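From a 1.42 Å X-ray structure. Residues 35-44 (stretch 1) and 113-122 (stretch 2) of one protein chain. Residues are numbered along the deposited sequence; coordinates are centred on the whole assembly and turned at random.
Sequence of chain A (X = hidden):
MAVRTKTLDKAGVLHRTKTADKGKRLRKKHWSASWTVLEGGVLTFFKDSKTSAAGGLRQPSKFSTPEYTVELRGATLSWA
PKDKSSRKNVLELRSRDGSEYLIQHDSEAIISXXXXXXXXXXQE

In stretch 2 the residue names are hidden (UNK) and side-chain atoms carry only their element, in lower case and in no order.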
ATOM      1  N   TRP A  35       0.628  13.388  13.646  1.00 17.63           N
ATOM      2  CA  TRP A  35      -0.462  12.525  14.024  1.00 17.92           C
ATOM      3  C   TRP A  35      -1.776  13.160  13.566  1.00 17.33           C
ATOM      4  O   TRP A  35      -1.952  14.389  13.580  1.00 17.71           O
ATOM      5  CB  TRP A  35      -0.466  12.342  15.542  1.00 17.95           C
ATOM      6  CG  TRP A  35      -1.369  11.309  16.088  1.00 21.38           C
ATOM      7  CD1 TRP A  35      -2.395  11.491  16.948  1.00 22.82           C
ATOM      8  CD2 TRP A  35      -1.313   9.909  15.796  1.00 23.66           C
ATOM      9  NE1 TRP A  35      -2.992  10.273  17.218  1.00 24.27           N
ATOM     10  CE2 TRP A  35      -2.333   9.290  16.523  1.00 24.37           C
ATOM     11  CE3 TRP A  35      -0.477   9.123  14.997  1.00 26.02           C
ATOM     12  CZ2 TRP A  35      -2.546   7.912  16.476  1.00 26.22           C
ATOM     13  CZ3 TRP A  35      -0.708   7.731  14.932  1.00 26.20           C
ATOM     14  CH2 TRP A  35      -1.713   7.159  15.679  1.00 25.90           C
ATOM     15  N   THR A  36      -2.677  12.292  13.129  1.00 16.83           N
ATOM     16  CA  THR A  36      -3.956  12.642  12.534  1.00 16.28           C
ATOM     17  C   THR A  36      -4.965  11.660  13.068  1.00 16.09           C
ATOM     18  O   THR A  36      -4.708  10.455  13.086  1.00 17.74           O
ATOM     19  CB  THR A  36      -3.880  12.545  10.988  1.00 16.91           C
ATOM     20  OG1 THR A  36      -2.800  13.366  10.512  1.00 18.40           O
ATOM     21  CG2 THR A  36      -5.171  13.004  10.309  1.00 17.10           C
ATOM     22  N   VAL A  37      -6.116  12.163  13.487  1.00 16.72           N
ATOM     23  CA  VAL A  37      -7.204  11.339  13.984  1.00 17.91           C
ATOM     24  C   VAL A  37      -8.506  11.692  13.302  1.00 17.51           C
ATOM     25  O   VAL A  37      -8.880  12.844  13.236  1.00 18.51           O
ATOM     26  CB  VAL A  37      -7.394  11.500  15.513  1.00 18.35           C
ATOM     27  CG1 VAL A  37      -8.633  10.740  16.061  1.00 21.31           C
ATOM     28  CG2 VAL A  37      -6.086  11.049  16.236  1.00 20.55           C
ATOM     29  N   LEU A  38      -9.153  10.676  12.761  1.00 17.37           N
ATOM     30  CA  LEU A  38     -10.523  10.770  12.271  1.00 18.14           C
ATOM     31  C   LEU A  38     -11.439  10.070  13.248  1.00 19.78           C
ATOM     32  O   LEU A  38     -11.296   8.882  13.506  1.00 21.28           O
ATOM     33  CB  LEU A  38     -10.621  10.097  10.909  1.00 18.58           C
ATOM     34  CG  LEU A  38     -12.005  10.016  10.281  1.00 20.07           C
ATOM     35  CD1 LEU A  38     -12.556  11.388  10.018  1.00 22.87           C
ATOM     36  CD2 LEU A  38     -11.925   9.180   9.018  1.00 26.04           C
ATOM     37  N   GLU A  39     -12.371  10.820  13.837  1.00 22.16           N
ATOM     38  CA  GLU A  39     -13.299  10.252  14.824  1.00 25.34           C
ATOM     39  C   GLU A  39     -14.593  11.028  14.732  1.00 26.87           C
ATOM     40  O   GLU A  39     -14.566  12.248  14.723  1.00 26.10           O
ATOM     41  CB  GLU A  39     -12.681  10.380  16.236  1.00 27.33           C
ATOM     42  CG  GLU A  39     -13.435   9.720  17.355  1.00 33.84           C
ATOM     43  CD  GLU A  39     -12.581   9.573  18.639  1.00 39.15           C
ATOM     44  OE1 GLU A  39     -11.386  10.007  18.661  1.00 43.62           O
ATOM     45  OE2 GLU A  39     -13.116   9.022  19.634  1.00 46.16           O
ATOM     46  N   GLY A  40     -15.718  10.314  14.673  1.00 28.25           N
ATOM     47  CA  GLY A  40     -17.008  10.943  14.614  1.00 28.62           C
ATOM     48  C   GLY A  40     -17.258  12.032  13.590  1.00 28.85           C
ATOM     49  O   GLY A  40     -17.895  13.039  13.898  1.00 30.50           O
ATOM     50  N   GLY A  41     -16.783  11.845  12.356  1.00 27.63           N
ATOM     51  CA  GLY A  41     -16.984  12.883  11.345  1.00 26.86           C
ATOM     52  C   GLY A  41     -16.101  14.144  11.451  1.00 25.12           C
ATOM     53  O   GLY A  41     -16.392  15.161  10.835  1.00 25.96           O
ATOM     54  N   VAL A  42     -15.031  14.072  12.247  1.00 23.42           N
ATOM     55  CA  VAL A  42     -14.093  15.189  12.440  1.00 20.55           C
ATOM     56  C   VAL A  42     -12.653  14.682  12.248  1.00 18.72           C
ATOM     57  O   VAL A  42     -12.275  13.671  12.806  1.00 19.86           O
ATOM     58  CB  VAL A  42     -14.233  15.768  13.824  1.00 22.42           C
ATOM     59  CG1 VAL A  42     -13.243  16.896  14.038  1.00 22.95           C
ATOM     60  CG2 VAL A  42     -15.697  16.252  14.035  1.00 24.64           C
ATOM     61  N   LEU A  43     -11.882  15.413  11.459  1.00 17.14           N
ATOM     62  CA  LEU A  43     -10.490  15.085  11.142  1.00 16.70           C
ATOM     63  C   LEU A  43      -9.600  16.092  11.819  1.00 16.50           C
ATOM     64  O   LEU A  43      -9.677  17.293  11.531  1.00 18.14           O
ATOM     65  CB  LEU A  43     -10.256  15.105   9.631  1.00 17.07           C
ATOM     66  CG  LEU A  43      -8.878  14.680   9.107  1.00 16.19           C
ATOM     67  CD1 LEU A  43      -8.619  13.228   9.391  1.00 16.68           C
ATOM     68  CD2 LEU A  43      -8.749  15.062   7.600  1.00 19.25           C
ATOM     69  N   THR A  44      -8.767  15.599  12.737  1.00 17.07           N
ATOM     70  CA  THR A  44      -7.904  16.437  13.526  1.00 17.07           C
ATOM     71  C   THR A  44      -6.430  16.170  13.160  1.00 16.71           C
ATOM     72  O   THR A  44      -5.981  15.037  13.247  1.00 17.63           O
ATOM     73  CB  THR A  44      -8.110  16.215  15.021  1.00 18.64           C
ATOM     74  OG1 THR A  44      -9.481  16.461  15.364  1.00 19.99           O
ATOM     75  CG2 THR A  44      -7.176  17.128  15.833  1.00 21.59           C
ATOM     76  N   UNK A 113      -6.519   4.306   1.718  1.00 14.57           N
ATOM     77  CA  UNK A 113      -7.288   3.897   2.879  1.00 15.68           C
ATOM     78  C   UNK A 113      -7.793   5.126   3.681  1.00 14.98           C
ATOM     79  O   UNK A 113      -8.903   5.097   4.219  1.00 15.39           O
ATOM     80  c   UNK A 113      -6.161   1.621   2.989  1.00 19.54           C
ATOM     81  c   UNK A 113      -6.548   2.907   3.793  1.00 16.40           C
ATOM     82  o   UNK A 113      -5.393   3.532   4.373  1.00 19.61           O
ATOM     83  N   UNK A 114      -6.997   6.169   3.765  1.00 14.45           N
ATOM     84  CA  UNK A 114      -7.469   7.416   4.365  1.00 14.11           C
ATOM     85  C   UNK A 114      -8.563   8.096   3.554  1.00 14.06           C
ATOM     86  O   UNK A 114      -9.509   8.642   4.112  1.00 15.50           O
ATOM     87  c   UNK A 114      -6.309   8.389   4.635  1.00 14.68           C
ATOM     88  c   UNK A 114      -4.510   7.398   6.155  1.00 15.13           C
ATOM     89  n   UNK A 114      -4.183   7.394   7.482  1.00 15.65           N
ATOM     90  c   UNK A 114      -5.096   8.142   8.157  1.00 14.07           C
ATOM     91  c   UNK A 114      -7.152   9.754   8.991  1.00 17.31           C
ATOM     92  c   UNK A 114      -5.631   8.126   5.936  1.00 14.04           C
ATOM     93  c   UNK A 114      -6.207   9.262   9.894  1.00 18.06           C
ATOM     94  c   UNK A 114      -6.040   8.620   7.201  1.00 14.45           C
ATOM     95  c   UNK A 114      -5.169   8.462   9.498  1.00 15.76           C
ATOM     96  c   UNK A 114      -7.087   9.444   7.631  1.00 14.26           C
ATOM     97  N   UNK A 115      -8.452   8.073   2.236  1.00 14.06           N
ATOM     98  CA  UNK A 115      -9.506   8.583   1.415  1.00 13.95           C
ATOM     99  C   UNK A 115     -10.808   7.892   1.726  1.00 14.26           C
ATOM    100  O   UNK A 115     -11.833   8.545   1.911  1.00 15.69           O
ATOM    101  n   UNK A 115     -11.323   8.165  -1.226  1.00 14.92           N
ATOM    102  c   UNK A 115      -9.118   8.417  -0.067  1.00 13.92           C
ATOM    103  n   UNK A 115     -11.442   9.921  -2.460  1.00 18.43           N
ATOM    104  c   UNK A 115     -12.087   8.837  -2.069  1.00 16.27           C
ATOM    105  c   UNK A 115     -10.248   9.978  -1.790  1.00 16.79           C
ATOM    106  c   UNK A 115     -10.163   8.870  -1.016  1.00 14.92           C
ATOM    107  N   UNK A 116     -10.781   6.563   1.812  1.00 15.16           N
ATOM    108  CA  UNK A 116     -11.986   5.789   2.126  1.00 15.95           C
ATOM    109  C   UNK A 116     -12.609   6.197   3.453  1.00 16.75           C
ATOM    110  O   UNK A 116     -13.812   6.390   3.555  1.00 17.89           O
ATOM    111  c   UNK A 116     -12.454   1.913   2.063  1.00 23.94           C
ATOM    112  c   UNK A 116     -12.883   3.396   2.170  1.00 19.49           C
ATOM    113  c   UNK A 116     -11.668   4.292   2.121  1.00 16.96           C
ATOM    114  c   UNK A 116     -13.679   0.991   2.106  1.00 29.35           C
ATOM    115  n   UNK A 116     -13.260  -0.390   2.261  1.00 35.99           N
ATOM    116  N   UNK A 117     -11.765   6.372   4.463  1.00 15.99           N
ATOM    117  CA  UNK A 117     -12.254   6.711   5.801  1.00 17.27           C
ATOM    118  C   UNK A 117     -12.848   8.118   5.798  1.00 16.63           C
ATOM    119  O   UNK A 117     -13.916   8.368   6.390  1.00 18.28           O
ATOM    120  c   UNK A 117     -11.146   6.529   6.842  1.00 17.92           C
ATOM    121  N   UNK A 118     -12.132   9.075   5.223  1.00 16.35           N
ATOM    122  CA  UNK A 118     -12.621  10.459   5.170  1.00 16.47           C
ATOM    123  C   UNK A 118     -13.886  10.567   4.350  1.00 16.12           C
ATOM    124  O   UNK A 118     -14.843  11.247   4.752  1.00 17.60           O
ATOM    125  c   UNK A 118     -11.524  11.429   4.631  1.00 15.56           C
ATOM    126  c   UNK A 118     -12.068  12.857   4.425  1.00 17.79           C
ATOM    127  c   UNK A 118      -9.040  12.040   4.933  1.00 17.67           C
ATOM    128  c   UNK A 118     -10.298  11.467   5.573  1.00 16.70           C
ATOM    129  N   UNK A 119     -13.940   9.869   3.229  1.00 16.42           N
ATOM    130  CA  UNK A 119     -15.153   9.843   2.416  1.00 18.22           C
ATOM    131  C   UNK A 119     -16.355   9.339   3.214  1.00 18.77           C
ATOM    132  O   UNK A 119     -17.468   9.907   3.125  1.00 20.33           O
ATOM    133  c   UNK A 119     -14.942   8.953   1.131  1.00 18.19           C
ATOM    134  N   UNK A 120     -16.161   8.280   3.996  1.00 19.49           N
ATOM    135  CA  UNK A 120     -17.253   7.780   4.834  1.00 21.63           C
ATOM    136  C   UNK A 120     -17.628   8.814   5.893  1.00 22.67           C
ATOM    137  O   UNK A 120     -18.813   8.966   6.227  1.00 25.53           O
ATOM    138  o   UNK A 120     -17.038   3.601   6.007  1.00 39.06           O
ATOM    139  c   UNK A 120     -17.736   4.370   6.693  1.00 33.47           C
ATOM    140  c   UNK A 120     -16.875   6.456   5.475  1.00 22.76           C
ATOM    141  c   UNK A 120     -17.994   5.822   6.273  1.00 27.90           C
ATOM    142  n   UNK A 120     -18.308   3.991   7.826  1.00 39.51           N
ATOM    143  N   UNK A 121     -16.650   9.531   6.443  1.00 22.39           N
ATOM    144  CA  UNK A 121     -16.942  10.582   7.451  1.00 23.81           C
ATOM    145  C   UNK A 121     -17.738  11.719   6.909  1.00 24.16           C
ATOM    146  O   UNK A 121     -18.570  12.315   7.642  1.00 27.67           O
ATOM    147  N   UNK A 122     -17.511  12.041   5.646  1.00 23.14           N
ATOM    148  CA  UNK A 122     -18.263  13.110   4.984  1.00 23.66           C
ATOM    149  C   UNK A 122     -19.700  12.716   4.803  1.00 26.78           C
ATOM    150  O   UNK A 122     -20.588  13.562   4.925  1.00 27.71           O
ATOM    151  c   UNK A 122     -18.503  14.394   2.783  1.00 22.30           C
ATOM    152  c   UNK A 122     -16.262  14.148   3.890  1.00 20.83           C
ATOM    153  c   UNK A 122     -15.424  14.384   2.634  1.00 20.39           C
ATOM    154  c   UNK A 122     -17.607  13.468   3.635  1.00 22.00           C
TER

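Position 113 has three side-chain atoms: a first carbon that carries one oxygen and one carbon. It is out of reach of stretch 1. This is Thr-113; its hydroxyl is hydrogen-bonded elsewhere in the structure.

Position 114 has one carbon followed by fused five- and six-membered rings of eight carbons and one nitrogen. The CA-to-CB bond points sideways, but the six-membered ring reaches Thr-36, Leu-38 and Leu-43. Only tryptophan has this side chain. In Trp-114, CH2 lies 3.7 Å from Thr-36 O, which sits at the ring edge, near its plane. CZ3 of Trp-114 is 4.0 Å from Leu-38 CB and 3.8 Å from Leu-43 CD1.

Position 115 has one carbon and a five-membered ring of three carbons and two nitrogens. It does not touch stretch 1. It is His-115.

Position 116 has four carbons in a row ending in nitrogen. It is fully extended and out of reach of stretch 1. It is Lys-116.

Position 117 has a single carbon. It points toward stretch 1, and its CB lies 3.5 Å from Leu-38 CD2. This is Ala-117. Its backbone O is also close, 3.4 Å from Leu-38 CD2.

Position 118 has four carbons, forked at the first, with one arm two carbons long. Its side chain touches Leu-38 and Leu-43. That pattern is isoleucine. Ile-118 CD1 lies 4.0 Å from Leu-43 CD2, and its backbone N is 3.8 Å from Leu-38 CD2.

Position 119 again has one carbon, pointing away from stretch 1. It is Ala-119.

Position 120 has three carbons, the third carrying one oxygen and one nitrogen. It is exposed and not in contact. It is Gln-120.

Position 121 has no side-chain atoms. Its O lies 4.1 Å from Gly-41 CA. It is Gly-121. An ideal CB here would point toward stretch 1, 3.7 Å from Leu-38 CD1.

Position 122 has four carbons with the same fork as Ile-118, but it points away. It is Ile-122.

The contact is apolar packing of a helix on a beta hairpin, with no hydrogen bond across it. Leu-38 is central: its side chain points toward the helix and meets Trp-114, Ala-117 and Ile-118. Leu-43, on the neighbouring strand, adds contacts to Trp-114 and Ile-118. At the type I' turn the backbones come close, with Gly-41 CA 4.5 Å from Gly-121 CA. Neither glycine has a side chain to fill this space. The helix repeat places 114, 117, 118 and 121 along the side that meets the hairpin.

Stretch 2 113-122: TWHKAIAQGI
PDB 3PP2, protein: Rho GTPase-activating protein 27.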